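Local coordinates for protein guanylate kinase (Stenotrophomonas maltophilia, PDB 6WCT) that catalyses the ATP-dependent phosphorylation of GMP to GDP, releasing ADP, and probably serves to recycle GMP, at residues F88-T100 and L117-V131. Sequence-based numbering, arbitrary orientation.
Sequences FEHAWVHGDWKGT and LEIDWQGAQQVRQLV. With 5GP (guanosine-5'-monophosphate), chain E.
The Phe88 ring takes Leu130 CD1 over one face, 4.0 Å from the ring centroid, a CH-pi contact offset toward the rim. Val131 CG2 sits at its edge, in the ring plane. Val127 CG2 meets Phe88 CE2 obliquely at 3.7 Å. Phe88 reaches this patch with CG anti to the backbone N (chi1 179°). The guanine of GMP is a second flat group, held between Lys98 CB and Ile119 CG2. The Glu89 carboxylate lines its edge: OE1 accepts from N1 of the base and OE2 from N2. Asp120 OD1 takes the same N2 at 2.9 Å, so two acids grip one amino group. Thr100 OG1 donates to the anti lone pair of Glu89 OE1 and helps fix the rotation of the carboxylate. This is the guanine site of the guanylate kinase fold. Here the small mixed sheet of the GMP-binding region, with hairpin 90-100, faces helix 121-130 of the P-loop core. Strand 90-93 and the helix run nearly antiparallel, at 161°. Asp120 is the helix N-cap. Its OD1 also accepts from Gly123 N at 2.8 Å, above the carboxylate plane. Gln122 NE2 donates almost straight to Asp120 OD2 and also reaches Trp92 O at 3.0 Å, from above that carbonyl plane. One turn on, the Gln126 amide pairs with the His90 backbone: NE2 gives to His90 O at 2.7 Å, and OE1 receives His90 N in a longer bond of 3.3 Å. Between the two glutamines, Ala91 CB rests against Gln122 CB.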
loop_
_atom_site.group_PDB
_atom_site.type_symbol
_atom_site.label_atom_id
_atom_site.label_comp_id
_atom_site.label_asym_id
_atom_site.label_seq_id
_atom_site.Cartn_x
_atom_site.Cartn_y
_atom_site.Cartn_z
ATOM N N PHE A 88 18.015 13.765 14.025
ATOM C CA PHE A 88 17.832 12.438 13.442
ATOM C C PHE A 88 18.287 12.414 11.984
ATOM O O PHE A 88 19.012 11.509 11.553
ATOM C CB PHE A 88 16.354 12.056 13.585
ATOM C CG PHE A 88 15.987 10.720 13.011
ATOM C CD1 PHE A 88 16.424 9.547 13.597
ATOM C CD2 PHE A 88 15.138 10.643 11.913
ATOM C CE1 PHE A 88 16.060 8.316 13.067
ATOM C CE2 PHE A 88 14.764 9.419 11.383
ATOM C CZ PHE A 88 15.226 8.253 11.959
ATOM N N GLU A 89 17.861 13.407 11.215
ATOM C CA GLU A 89 18.358 13.691 9.883
ATOM C C GLU A 89 18.353 15.199 9.727
ATOM O O GLU A 89 17.578 15.905 10.380
ATOM C CB GLU A 89 17.508 13.042 8.769
ATOM C CG GLU A 89 16.029 13.506 8.692
ATOM C CD GLU A 89 15.817 14.903 8.083
ATOM O OE1 GLU A 89 14.881 15.623 8.516
ATOM O OE2 GLU A 89 16.576 15.294 7.182
ATOM N N HIS A 90 19.218 15.692 8.859
ATOM C CA HIS A 90 19.207 17.112 8.565
ATOM C C HIS A 90 19.831 17.285 7.201
ATOM O O HIS A 90 20.576 16.426 6.729
ATOM C CB HIS A 90 19.943 17.924 9.633
ATOM C CG HIS A 90 21.427 17.747 9.601
ATOM N ND1 HIS A 90 22.063 16.720 10.259
ATOM C CD2 HIS A 90 22.398 18.461 8.983
ATOM C CE1 HIS A 90 23.367 16.815 10.059
ATOM N NE2 HIS A 90 23.597 17.863 9.288
ATOM N N ALA A 91 19.488 18.389 6.557
ATOM C CA ALA A 91 19.973 18.587 5.208
ATOM C C ALA A 91 19.950 20.066 4.875
ATOM O O ALA A 91 19.174 20.845 5.431
ATOM C CB ALA A 91 19.145 17.786 4.203
ATOM N N TRP A 92 20.806 20.421 3.933
ATOM C CA TRP A 92 20.861 21.752 3.356
ATOM C C TRP A 92 19.844 21.769 2.233
ATOM O O TRP A 92 20.043 21.130 1.196
ATOM C CB TRP A 92 22.277 22.035 2.858
ATOM C CG TRP A 92 22.567 23.442 2.419
ATOM C CD1 TRP A 92 22.709 23.885 1.140
ATOM C CD2 TRP A 92 22.767 24.589 3.267
ATOM N NE1 TRP A 92 22.987 25.235 1.134
ATOM C CE2 TRP A 92 23.023 25.691 2.427
ATOM C CE3 TRP A 92 22.742 24.788 4.653
ATOM C CZ2 TRP A 92 23.261 26.977 2.924
ATOM C CZ3 TRP A 92 22.980 26.069 5.147
ATOM C CH2 TRP A 92 23.236 27.144 4.282
ATOM N N VAL A 93 18.743 22.474 2.441
ATOM C CA VAL A 93 17.610 22.416 1.531
ATOM C C VAL A 93 17.441 23.813 0.969
ATOM O O VAL A 93 17.081 24.747 1.701
ATOM C CB VAL A 93 16.330 21.946 2.243
ATOM C CG1 VAL A 93 15.139 21.959 1.289
ATOM C CG2 VAL A 93 16.537 20.570 2.846
ATOM N N HIS A 94 17.721 23.962 -0.325
ATOM C CA HIS A 94 17.505 25.218 -1.033
ATOM C C HIS A 94 18.191 26.389 -0.327
ATOM O O HIS A 94 17.649 27.492 -0.229
ATOM C CB HIS A 94 16.006 25.439 -1.197
ATOM C CG HIS A 94 15.321 24.253 -1.801
ATOM N ND1 HIS A 94 15.964 23.396 -2.672
ATOM C CD2 HIS A 94 14.085 23.734 -1.603
ATOM C CE1 HIS A 94 15.136 22.428 -3.023
ATOM N NE2 HIS A 94 13.990 22.609 -2.388
ATOM N N GLY A 95 19.419 26.149 0.135
ATOM C CA GLY A 95 20.245 27.167 0.764
ATOM C C GLY A 95 19.953 27.491 2.215
ATOM O O GLY A 95 20.411 28.527 2.707
ATOM N N ASP A 96 19.247 26.617 2.933
ATOM C CA ASP A 96 19.065 26.769 4.371
ATOM C C ASP A 96 19.019 25.386 4.999
ATOM O O ASP A 96 18.801 24.384 4.320
ATOM C CB ASP A 96 17.782 27.537 4.712
ATOM C CG ASP A 96 17.878 29.023 4.407
ATOM O OD1 ASP A 96 18.580 29.759 5.147
ATOM O OD2 ASP A 96 17.242 29.449 3.411
ATOM N N TRP A 97 19.221 25.347 6.310
ATOM C CA TRP A 97 19.156 24.102 7.061
ATOM C C TRP A 97 17.713 23.675 7.330
ATOM O O TRP A 97 16.854 24.495 7.657
ATOM C CB TRP A 97 19.876 24.259 8.393
ATOM C CG TRP A 97 21.357 24.378 8.281
ATOM C CD1 TRP A 97 22.124 25.451 8.651
ATOM C CD2 TRP A 97 22.262 23.396 7.773
ATOM N NE1 TRP A 97 23.446 25.193 8.400
ATOM C CE2 TRP A 97 23.559 23.938 7.861
ATOM C CE3 TRP A 97 22.101 22.110 7.246
ATOM C CZ2 TRP A 97 24.691 23.240 7.441
ATOM C CZ3 TRP A 97 23.223 21.417 6.832
ATOM C CH2 TRP A 97 24.504 21.984 6.931
ATOM N N LYS A 98 17.465 22.375 7.220
ATOM C CA LYS A 98 16.224 21.747 7.643
ATOM C C LYS A 98 16.579 20.482 8.412
ATOM O O LYS A 98 17.585 19.831 8.125
ATOM C CB LYS A 98 15.321 21.403 6.448
ATOM C CG LYS A 98 14.785 22.608 5.690
ATOM C CD LYS A 98 13.377 22.955 6.123
ATOM C CE LYS A 98 12.974 24.325 5.602
ATOM N NZ LYS A 98 12.541 24.277 4.186
ATOM N N GLY A 99 15.767 20.152 9.410
ATOM C CA GLY A 99 16.087 19.018 10.246
ATOM C C GLY A 99 14.981 18.489 11.138
ATOM O O GLY A 99 14.150 19.237 11.672
ATOM N N THR A 100 14.991 17.173 11.316
ATOM C CA THR A 100 14.116 16.482 12.250
ATOM C C THR A 100 14.915 16.233 13.518
ATOM O O THR A 100 15.936 15.536 13.479
ATOM C CB THR A 100 13.644 15.144 11.679
ATOM O OG1 THR A 100 12.940 15.348 10.452
ATOM C CG2 THR A 100 12.749 14.443 12.671
ATOM N N LEU A 117 7.043 12.068 8.867
ATOM C CA LEU A 117 7.984 13.149 8.576
ATOM C C LEU A 117 7.659 13.768 7.220
ATOM O O LEU A 117 7.479 13.040 6.242
ATOM C CB LEU A 117 9.428 12.635 8.562
ATOM C CG LEU A 117 9.925 11.828 9.765
ATOM C CD1 LEU A 117 11.375 11.351 9.587
ATOM C CD2 LEU A 117 9.749 12.615 11.095
ATOM N N GLU A 118 7.664 15.105 7.143
ATOM C CA GLU A 118 7.482 15.834 5.887
ATOM C C GLU A 118 8.842 16.416 5.536
ATOM O O GLU A 118 9.204 17.497 6.003
ATOM C CB GLU A 118 6.426 16.926 6.016
ATOM C CG GLU A 118 5.079 16.376 6.381
ATOM C CD GLU A 118 3.981 17.447 6.464
ATOM O OE1 GLU A 118 3.056 17.265 7.263
ATOM O OE2 GLU A 118 4.056 18.472 5.761
ATOM N N ILE A 119 9.623 15.679 4.736
ATOM C CA ILE A 119 11.013 16.050 4.498
ATOM C C ILE A 119 11.383 15.849 3.036
ATOM O O ILE A 119 10.706 15.139 2.295
ATOM C CB ILE A 119 11.957 15.242 5.404
ATOM C CG1 ILE A 119 11.860 13.766 5.035
ATOM C CG2 ILE A 119 11.592 15.495 6.914
ATOM C CD1 ILE A 119 12.726 12.849 5.914
ATOM N N ASP A 120 12.502 16.446 2.636
ATOM C CA ASP A 120 12.886 16.411 1.234
ATOM C C ASP A 120 13.558 15.077 0.914
ATOM O O ASP A 120 13.646 14.172 1.755
ATOM C CB ASP A 120 13.801 17.586 0.892
ATOM C CG ASP A 120 15.263 17.306 1.217
ATOM O OD1 ASP A 120 15.514 16.712 2.282
ATOM O OD2 ASP A 120 16.156 17.654 0.398
ATOM N N TRP A 121 14.010 14.937 -0.332
ATOM C CA TRP A 121 14.603 13.674 -0.746
ATOM C C TRP A 121 15.909 13.403 -0.027
ATOM O O TRP A 121 16.227 12.237 0.234
ATOM C CB TRP A 121 14.822 13.651 -2.253
ATOM C CG TRP A 121 15.793 14.676 -2.801
ATOM C CD1 TRP A 121 15.487 15.918 -3.266
ATOM C CD2 TRP A 121 17.220 14.533 -2.946
ATOM N NE1 TRP A 121 16.626 16.557 -3.695
ATOM C CE2 TRP A 121 17.703 15.732 -3.507
ATOM C CE3 TRP A 121 18.127 13.518 -2.648
ATOM C CZ2 TRP A 121 19.056 15.939 -3.798
ATOM C CZ3 TRP A 121 19.495 13.732 -2.924
ATOM C CH2 TRP A 121 19.935 14.933 -3.487
ATOM N N GLN A 122 16.692 14.452 0.254
ATOM C CA GLN A 122 17.952 14.269 0.968
ATOM C C GLN A 122 17.689 13.709 2.351
ATOM O O GLN A 122 18.363 12.779 2.797
ATOM C CB GLN A 122 18.702 15.593 1.077
ATOM C CG GLN A 122 19.077 16.234 -0.221
ATOM C CD GLN A 122 19.597 17.638 -0.006
ATOM O OE1 GLN A 122 20.799 17.883 -0.085
ATOM N NE2 GLN A 122 18.687 18.572 0.285
ATOM N N GLY A 123 16.717 14.291 3.057
ATOM C CA GLY A 123 16.348 13.760 4.353
ATOM C C GLY A 123 15.798 12.351 4.259
ATOM O O GLY A 123 16.181 11.479 5.043
ATOM N N ALA A 124 14.939 12.094 3.261
ATOM C CA ALA A 124 14.359 10.759 3.104
ATOM C C ALA A 124 15.436 9.698 2.926
ATOM O O ALA A 124 15.293 8.575 3.418
ATOM C CB ALA A 124 13.413 10.707 1.912
ATOM N N GLN A 125 16.494 10.023 2.177
ATOM C CA GLN A 125 17.585 9.076 1.975
ATOM C C GLN A 125 18.306 8.776 3.278
ATOM O O GLN A 125 18.659 7.621 3.545
ATOM C CB GLN A 125 18.567 9.613 0.942
ATOM C CG GLN A 125 18.005 9.598 -0.455
ATOM C CD GLN A 125 19.081 9.805 -1.487
ATOM O OE1 GLN A 125 20.245 10.073 -1.151
ATOM N NE2 GLN A 125 18.706 9.676 -2.755
ATOM N N GLN A 126 18.574 9.805 4.090
ATOM C CA GLN A 126 19.196 9.544 5.390
ATOM C C GLN A 126 18.294 8.678 6.252
ATOM O O GLN A 126 18.771 7.783 6.954
ATOM C CB GLN A 126 19.546 10.841 6.122
ATOM C CG GLN A 126 20.509 11.746 5.381
ATOM C CD GLN A 126 20.634 13.114 6.030
ATOM O OE1 GLN A 126 20.625 13.235 7.260
ATOM N NE2 GLN A 126 20.776 14.152 5.206
ATOM N N VAL A 127 16.983 8.924 6.214
ATOM C CA VAL A 127 16.079 8.144 7.051
ATOM C C VAL A 127 16.029 6.700 6.581
ATOM O O VAL A 127 16.035 5.773 7.401
ATOM C CB VAL A 127 14.668 8.771 7.082
ATOM C CG1 VAL A 127 13.721 7.861 7.834
ATOM C CG2 VAL A 127 14.693 10.141 7.749
ATOM N N ARG A 128 16.009 6.480 5.256
ATOM C CA ARG A 128 15.931 5.117 4.730
ATOM C C ARG A 128 17.097 4.267 5.216
ATOM O O ARG A 128 16.925 3.075 5.498
ATOM C CB ARG A 128 15.886 5.128 3.198
ATOM C CG ARG A 128 14.482 5.284 2.609
ATOM C CD ARG A 128 14.446 5.257 1.069
ATOM N NE ARG A 128 13.291 6.026 0.569
ATOM C CZ ARG A 128 13.362 7.257 0.074
ATOM N NH1 ARG A 128 12.259 7.897 -0.328
ATOM N NH2 ARG A 128 14.536 7.869 -0.005
ATOM N N GLN A 129 18.294 4.857 5.315
ATOM C CA GLN A 129 19.457 4.106 5.791
ATOM C C GLN A 129 19.405 3.884 7.294
ATOM O O GLN A 129 20.030 2.942 7.791
ATOM C CB GLN A 129 20.754 4.820 5.406
ATOM N N LEU A 130 18.683 4.745 8.021
ATOM C CA LEU A 130 18.568 4.613 9.467
ATOM C C LEU A 130 17.452 3.627 9.811
ATOM O O LEU A 130 17.622 2.760 10.671
ATOM C CB LEU A 130 18.304 5.988 10.094
ATOM C CG LEU A 130 19.440 7.019 10.115
ATOM C CD1 LEU A 130 18.910 8.376 10.548
ATOM C CD2 LEU A 130 20.593 6.603 11.009
ATOM N N VAL A 131 16.285 3.768 9.181
ATOM C CA VAL A 131 15.158 2.884 9.473
ATOM C C VAL A 131 14.752 2.173 8.186
ATOM O O VAL A 131 14.155 2.795 7.290
ATOM C CB VAL A 131 13.979 3.659 10.081
ATOM C CG1 VAL A 131 12.817 2.717 10.352
ATOM C CG2 VAL A 131 14.418 4.396 11.358
HETATM P P 5GP E . 9.801 24.894 2.646
HETATM O O1P 5GP E . 8.908 24.901 3.861
HETATM O O2P 5GP E . 9.191 25.515 1.389
HETATM O O3P 5GP E . 11.172 25.481 2.870
HETATM O "O5'" 5GP E . 10.120 23.389 2.309
HETATM C "C5'" 5GP E . 11.221 23.054 1.490
HETATM C "C4'" 5GP E . 11.450 21.573 1.517
HETATM O "O4'" 5GP E . 12.100 21.219 2.766
HETATM C "C3'" 5GP E . 10.161 20.732 1.458
HETATM O "O3'" 5GP E . 10.339 19.625 0.583
HETATM C "C2'" 5GP E . 10.036 20.190 2.874
HETATM O "O2'" 5GP E . 9.352 18.962 2.982
HETATM C "C1'" 5GP E . 11.497 20.057 3.260
HETATM N N9 5GP E . 11.718 19.959 4.693
HETATM C C8 5GP E . 10.878 20.408 5.678
HETATM N N7 5GP E . 11.225 20.009 6.872
HETATM C C5 5GP E . 12.374 19.263 6.662
HETATM C C6 5GP E . 13.173 18.536 7.563
HETATM O O6 5GP E . 12.991 18.424 8.773
HETATM N N1 5GP E . 14.215 17.880 6.930
HETATM C C2 5GP E . 14.460 17.914 5.579
HETATM N N2 5GP E . 15.498 17.198 5.127
HETATM N N3 5GP E . 13.713 18.600 4.721
HETATM C C4 5GP E . 12.694 19.239 5.322
#